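Local structure of DNA ligase (Enterobacteria phage T7, 1A0I) at residues 74-78 / 79-83; 176-179 / 180-183. The protein catalyses the ATP-dependent joining of DNA strands, a reaction that probably serves phage DNA replication by sealing nicks. One frame throughout, in Å; residues are numbered along the deposited sequence.

In the fold
Contact 1 (residues 74-83) comprises the last turn of helix 70-77 and the beta turn and loop that follow it, and contact 2 (residues 176-183) is the last part of helix 166-183. Their centres lie 10 Å apart within the ATP-dependent ligase domain. Two polar links join them: a salt bridge of 2.6 Å from Arg80 NH2 to Glu182 OE1, and a probable hydrogen bond of 2.8 Å between Asp78 OD2 and Tyr183 OH. Beside these, Leu179 packs its two methyls on Arg80 and Cys81, with CD2 3.6 Å from Cys81 CB. The bound ATP is some way off, about 13 Å from the side chain of Leu177, so the evidence points to structural packing and not to direct nucleotide contact.

Contact 1 of 2, residues 74-78 / 79-83; sequences RLLND and DRCFY
Asp78 and Arg80 meet in an Asx turn laid over a type I beta turn, Asp78 to Cys81, directly after helix 70-77. The beta turn is closed by Cys81 N bonding to Asp78 O at 2.9 Å. The Asx turn is closed by Arg80 N, also 2.9 Å from Asp78 OD1, whose anti lone pair it uses. With CG anti to the backbone N (chi1 -160°), the Asp78 carboxylate is carried forward to the residues that follow it. Arg80, its chain bent at chi3, comes back side-on: NE reaches Asp78 OD1 at 2.8 Å and NH2 reaches OD2. Both nitrogens approach on the syn side, about 20° out of the carboxylate plane, while the oxygens stay near the guanidinium plane; the two planes are turned 37° apart. OD1 therefore takes two donors, one from the backbone and one from the guanidinium, which limits how far the carboxylate can rotate.

On the buried side of the turn, Cys81 CB packs against the helix, 3.2 Å from Leu75 O. Cys81 SG lies farther off beside the leucine methyls, 4.4 Å from Leu75 CD2 and 4.3 Å from Leu76 CD1; Phe87 of strand 86-95 lies against both leucines. By contrast, Asp79 is exposed and its side chain sets off away from residues 74-78; of that side chain, CB comes near, 3.7 Å from Asp78 C. Lys84 NZ bonds to the carbonyl oxygens of Leu76, Asn77 and Asp78, placing a positive charge at the helix end. Further along, Tyr83 N makes a weak hydrogen bond of 3.2 Å to Cys81 SG.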
loop_
_atom_site.group_PDB
_atom_site.type_symbol
_atom_site.label_atom_id
_atom_site.label_comp_id
_atom_site.label_asym_id
_atom_site.label_seq_id
_atom_site.Cartn_x
_atom_site.Cartn_y
_atom_site.Cartn_z
ATOM N N ARG A 74 16.061 20.129 -18.908
ATOM C CA ARG A 74 14.950 20.649 -19.683
ATOM C C ARG A 74 13.688 20.661 -18.853
ATOM O O ARG A 74 13.031 21.693 -18.913
ATOM C CB ARG A 74 14.740 19.817 -20.960
ATOM C CG ARG A 74 16.050 19.796 -21.749
ATOM C CD ARG A 74 15.950 18.974 -23.002
ATOM N NE ARG A 74 15.357 19.803 -24.023
ATOM C CZ ARG A 74 16.092 20.436 -24.930
ATOM N NH1 ARG A 74 17.415 20.296 -24.931
ATOM N NH2 ARG A 74 15.483 21.187 -25.839
ATOM N N LEU A 75 13.409 19.623 -18.042
ATOM C CA LEU A 75 12.255 19.560 -17.142
ATOM C C LEU A 75 12.310 20.639 -16.062
ATOM O O LEU A 75 11.281 21.218 -15.701
ATOM C CB LEU A 75 12.170 18.167 -16.462
ATOM C CG LEU A 75 10.913 17.772 -15.646
ATOM C CD1 LEU A 75 10.788 16.256 -15.569
ATOM C CD2 LEU A 75 10.980 18.379 -14.269
ATOM N N LEU A 76 13.475 20.906 -15.471
ATOM C CA LEU A 76 13.597 21.985 -14.504
ATOM C C LEU A 76 13.377 23.361 -15.148
ATOM O O LEU A 76 12.763 24.267 -14.567
ATOM C CB LEU A 76 14.977 21.887 -13.877
ATOM C CG LEU A 76 15.190 21.096 -12.579
ATOM C CD1 LEU A 76 14.267 19.922 -12.503
ATOM C CD2 LEU A 76 16.625 20.580 -12.541
ATOM N N ASN A 77 13.843 23.581 -16.378
ATOM C CA ASN A 77 13.696 24.875 -17.024
ATOM C C ASN A 77 12.255 25.160 -17.353
ATOM O O ASN A 77 11.831 26.281 -17.074
ATOM C CB ASN A 77 14.550 24.943 -18.279
ATOM C CG ASN A 77 15.997 25.188 -17.882
ATOM O OD1 ASN A 77 16.371 25.390 -16.715
ATOM N ND2 ASN A 77 16.934 25.117 -18.805
ATOM N N ASP A 78 11.489 24.170 -17.797
ATOM C CA ASP A 78 10.041 24.210 -18.020
ATOM C C ASP A 78 9.257 25.049 -17.022
ATOM O O ASP A 78 9.412 24.897 -15.800
ATOM C CB ASP A 78 9.469 22.804 -17.957
ATOM C CG ASP A 78 8.125 22.602 -18.613
ATOM O OD1 ASP A 78 7.155 23.234 -18.250
ATOM O OD2 ASP A 78 8.026 21.790 -19.506
ATOM N N ASP A 79 8.439 25.948 -17.552
ATOM C CA ASP A 79 7.567 26.854 -16.814
ATOM C C ASP A 79 6.760 26.179 -15.735
ATOM O O ASP A 79 6.658 26.629 -14.599
ATOM C CB ASP A 79 6.575 27.516 -17.729
ATOM C CG ASP A 79 7.219 28.635 -18.504
ATOM O OD1 ASP A 79 7.582 29.618 -17.861
ATOM O OD2 ASP A 79 7.366 28.502 -19.723
ATOM N N ARG A 80 6.237 25.032 -16.156
ATOM C CA ARG A 80 5.381 24.162 -15.398
ATOM C C ARG A 80 6.117 23.479 -14.269
ATOM O O ARG A 80 5.441 22.719 -13.570
ATOM C CB ARG A 80 4.800 23.086 -16.308
ATOM C CG ARG A 80 3.965 23.424 -17.516
ATOM C CD ARG A 80 3.716 22.148 -18.332
ATOM N NE ARG A 80 4.895 21.694 -19.049
ATOM C CZ ARG A 80 4.984 20.533 -19.719
ATOM N NH1 ARG A 80 3.967 19.666 -19.777
ATOM N NH2 ARG A 80 6.117 20.225 -20.336
ATOM N N CYS A 81 7.450 23.629 -14.143
ATOM C CA CYS A 81 8.180 23.059 -13.028
ATOM C C CYS A 81 8.388 24.202 -12.075
ATOM O O CYS A 81 8.909 25.278 -12.382
ATOM C CB CYS A 81 9.578 22.503 -13.368
ATOM S SG CYS A 81 10.528 22.040 -11.880
ATOM N N PHE A 82 7.919 23.902 -10.883
ATOM C CA PHE A 82 7.988 24.805 -9.760
ATOM C C PHE A 82 9.188 24.549 -8.886
ATOM O O PHE A 82 9.485 25.374 -8.028
ATOM C CB PHE A 82 6.697 24.667 -8.963
ATOM C CG PHE A 82 5.508 25.060 -9.831
ATOM C CD1 PHE A 82 5.325 26.401 -10.197
ATOM C CD2 PHE A 82 4.637 24.075 -10.313
ATOM C CE1 PHE A 82 4.271 26.752 -11.038
ATOM C CE2 PHE A 82 3.587 24.428 -11.157
ATOM C CZ PHE A 82 3.404 25.766 -11.511
ATOM N N TYR A 83 9.934 23.457 -9.092
ATOM C CA TYR A 83 11.082 23.156 -8.247
ATOM C C TYR A 83 12.326 23.297 -9.088
ATOM O O TYR A 83 12.874 22.342 -9.637
ATOM C CB TYR A 83 11.007 21.736 -7.707
ATOM C CG TYR A 83 9.663 21.453 -7.085
ATOM C CD1 TYR A 83 9.425 21.865 -5.781
ATOM C CD2 TYR A 83 8.658 20.841 -7.842
ATOM C CE1 TYR A 83 8.163 21.675 -5.220
ATOM C CE2 TYR A 83 7.392 20.654 -7.283
ATOM C CZ TYR A 83 7.155 21.078 -5.975
ATOM O OH TYR A 83 5.906 20.931 -5.407
#

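Contact 2 of 2, residues 176-179 / 180-183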
loop_
_atom_site.group_PDB
_atom_site.type_symbol
_atom_site.label_atom_id
_atom_site.label_comp_id
_atom_site.label_asym_id
_atom_site.label_seq_id
_atom_site.Cartn_x
_atom_site.Cartn_y
_atom_site.Cartn_z
ATOM N N MET A 176 3.162 17.847 -11.521
ATOM C CA MET A 176 4.477 17.361 -11.914
ATOM C C MET A 176 4.385 16.236 -12.940
ATOM O O MET A 176 5.168 16.155 -13.892
ATOM C CB MET A 176 5.230 16.879 -10.675
ATOM C CG MET A 176 6.630 16.358 -11.010
ATOM S SD MET A 176 7.652 17.506 -11.974
ATOM C CE MET A 176 8.021 18.739 -10.752
ATOM N N LEU A 177 3.377 15.392 -12.775
ATOM C CA LEU A 177 3.089 14.235 -13.592
ATOM C C LEU A 177 3.196 14.459 -15.092
ATOM O O LEU A 177 3.957 13.676 -15.660
ATOM C CB LEU A 177 1.698 13.747 -13.181
ATOM C CG LEU A 177 1.439 12.320 -12.710
ATOM C CD1 LEU A 177 2.680 11.641 -12.151
ATOM C CD2 LEU A 177 0.336 12.421 -11.670
ATOM N N PRO A 178 2.633 15.447 -15.817
ATOM C CA PRO A 178 2.826 15.596 -17.251
ATOM C C PRO A 178 4.248 16.005 -17.601
ATOM O O PRO A 178 4.697 15.651 -18.694
ATOM C CB PRO A 178 1.810 16.627 -17.701
ATOM C CG PRO A 178 0.944 16.904 -16.493
ATOM C CD PRO A 178 1.837 16.558 -15.312
ATOM N N LEU A 179 4.990 16.769 -16.779
ATOM C CA LEU A 179 6.383 17.039 -17.112
ATOM C C LEU A 179 7.142 15.727 -17.103
ATOM O O LEU A 179 7.820 15.415 -18.082
ATOM C CB LEU A 179 7.042 17.973 -16.123
ATOM C CG LEU A 179 6.731 19.449 -16.240
ATOM C CD1 LEU A 179 5.421 19.726 -15.555
ATOM C CD2 LEU A 179 7.772 20.277 -15.529
ATOM N N LEU A 180 6.945 14.902 -16.072
ATOM C CA LEU A 180 7.587 13.594 -15.998
ATOM C C LEU A 180 7.228 12.678 -17.151
ATOM O O LEU A 180 8.119 12.076 -17.736
ATOM C CB LEU A 180 7.233 12.872 -14.697
ATOM C CG LEU A 180 7.895 13.433 -13.452
ATOM C CD1 LEU A 180 7.191 12.916 -12.213
ATOM C CD2 LEU A 180 9.361 13.074 -13.473
ATOM N N GLN A 181 5.962 12.599 -17.526
ATOM C CA GLN A 181 5.512 11.749 -18.615
ATOM C C GLN A 181 5.989 12.249 -19.970
ATOM O O GLN A 181 6.220 11.461 -20.896
ATOM C CB GLN A 181 3.997 11.693 -18.643
ATOM C CG GLN A 181 3.357 11.149 -17.396
ATOM C CD GLN A 181 1.942 11.650 -17.188
ATOM O OE1 GLN A 181 1.533 12.738 -17.577
ATOM N NE2 GLN A 181 1.132 10.875 -16.505
ATOM N N GLU A 182 6.079 13.582 -20.091
ATOM C CA GLU A 182 6.524 14.189 -21.334
ATOM C C GLU A 182 8.016 13.878 -21.542
ATOM O O GLU A 182 8.416 13.198 -22.496
ATOM C CB GLU A 182 6.297 15.697 -21.259
ATOM C CG GLU A 182 5.894 16.332 -22.589
ATOM C CD GLU A 182 6.269 17.809 -22.715
ATOM O OE1 GLU A 182 5.498 18.634 -22.242
ATOM O OE2 GLU A 182 7.304 18.159 -23.269
ATOM N N TYR A 183 8.860 14.297 -20.598
ATOM C CA TYR A 183 10.287 14.122 -20.745
ATOM C C TYR A 183 10.797 12.719 -20.521
ATOM O O TYR A 183 11.794 12.329 -21.135
ATOM C CB TYR A 183 11.015 15.052 -19.804
ATOM C CG TYR A 183 10.742 16.503 -20.135
ATOM C CD1 TYR A 183 11.280 17.062 -21.287
ATOM C CD2 TYR A 183 9.950 17.276 -19.292
ATOM C CE1 TYR A 183 11.027 18.403 -21.593
ATOM C CE2 TYR A 183 9.694 18.614 -19.591
ATOM C CZ TYR A 183 10.240 19.176 -20.740
ATOM O OH TYR A 183 10.073 20.519 -21.005
#
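Tyr183 lies back along the previous turn of helix 166-183 onto Leu179, in the stretch where regular alpha-helical bonding resumes after a kink. Pro178 has no N-H to give, and the N of Leu179 is likewise unbonded to the turn before. From Leu180 onward each N-H finds the carbonyl four residues earlier: Tyr183 N meets Leu179 O at 2.9 Å, with a nearly straight N-H...O angle of 174°, while Glu182 N reaches Pro178 O at a more bent 145°.

The Tyr183 side chain keeps close to that same Leu179 oxygen. Tyr183 CB is 3.6 Å from Leu179 O and CG 3.7 Å; CG stands anti to the carbonyl carbon (chi1 -63°), which swings the ring toward Leu179. Tyr183 CD2 then passes obliquely by Leu179 O at 3.1 Å, with Leu179 CB farther off at 4.4 Å; CE2 is 4.0 Å from the oxygen, and the OH at the tip leaves the helix for Asp78 OD2. On the buried side, Leu180 CD1 rests 3.7 Å from Met176 CG, the two side chains crossing at a slant, with Leu147 of strand 143-152 touching Leu180.

Glu182 OE1 forms a salt bridge with Arg80 NH2. A negative charge near the carboxyl end of a helix is expected to be unfavourable, and Arg80, shared with Asp78, probably eases that of Glu182 in part.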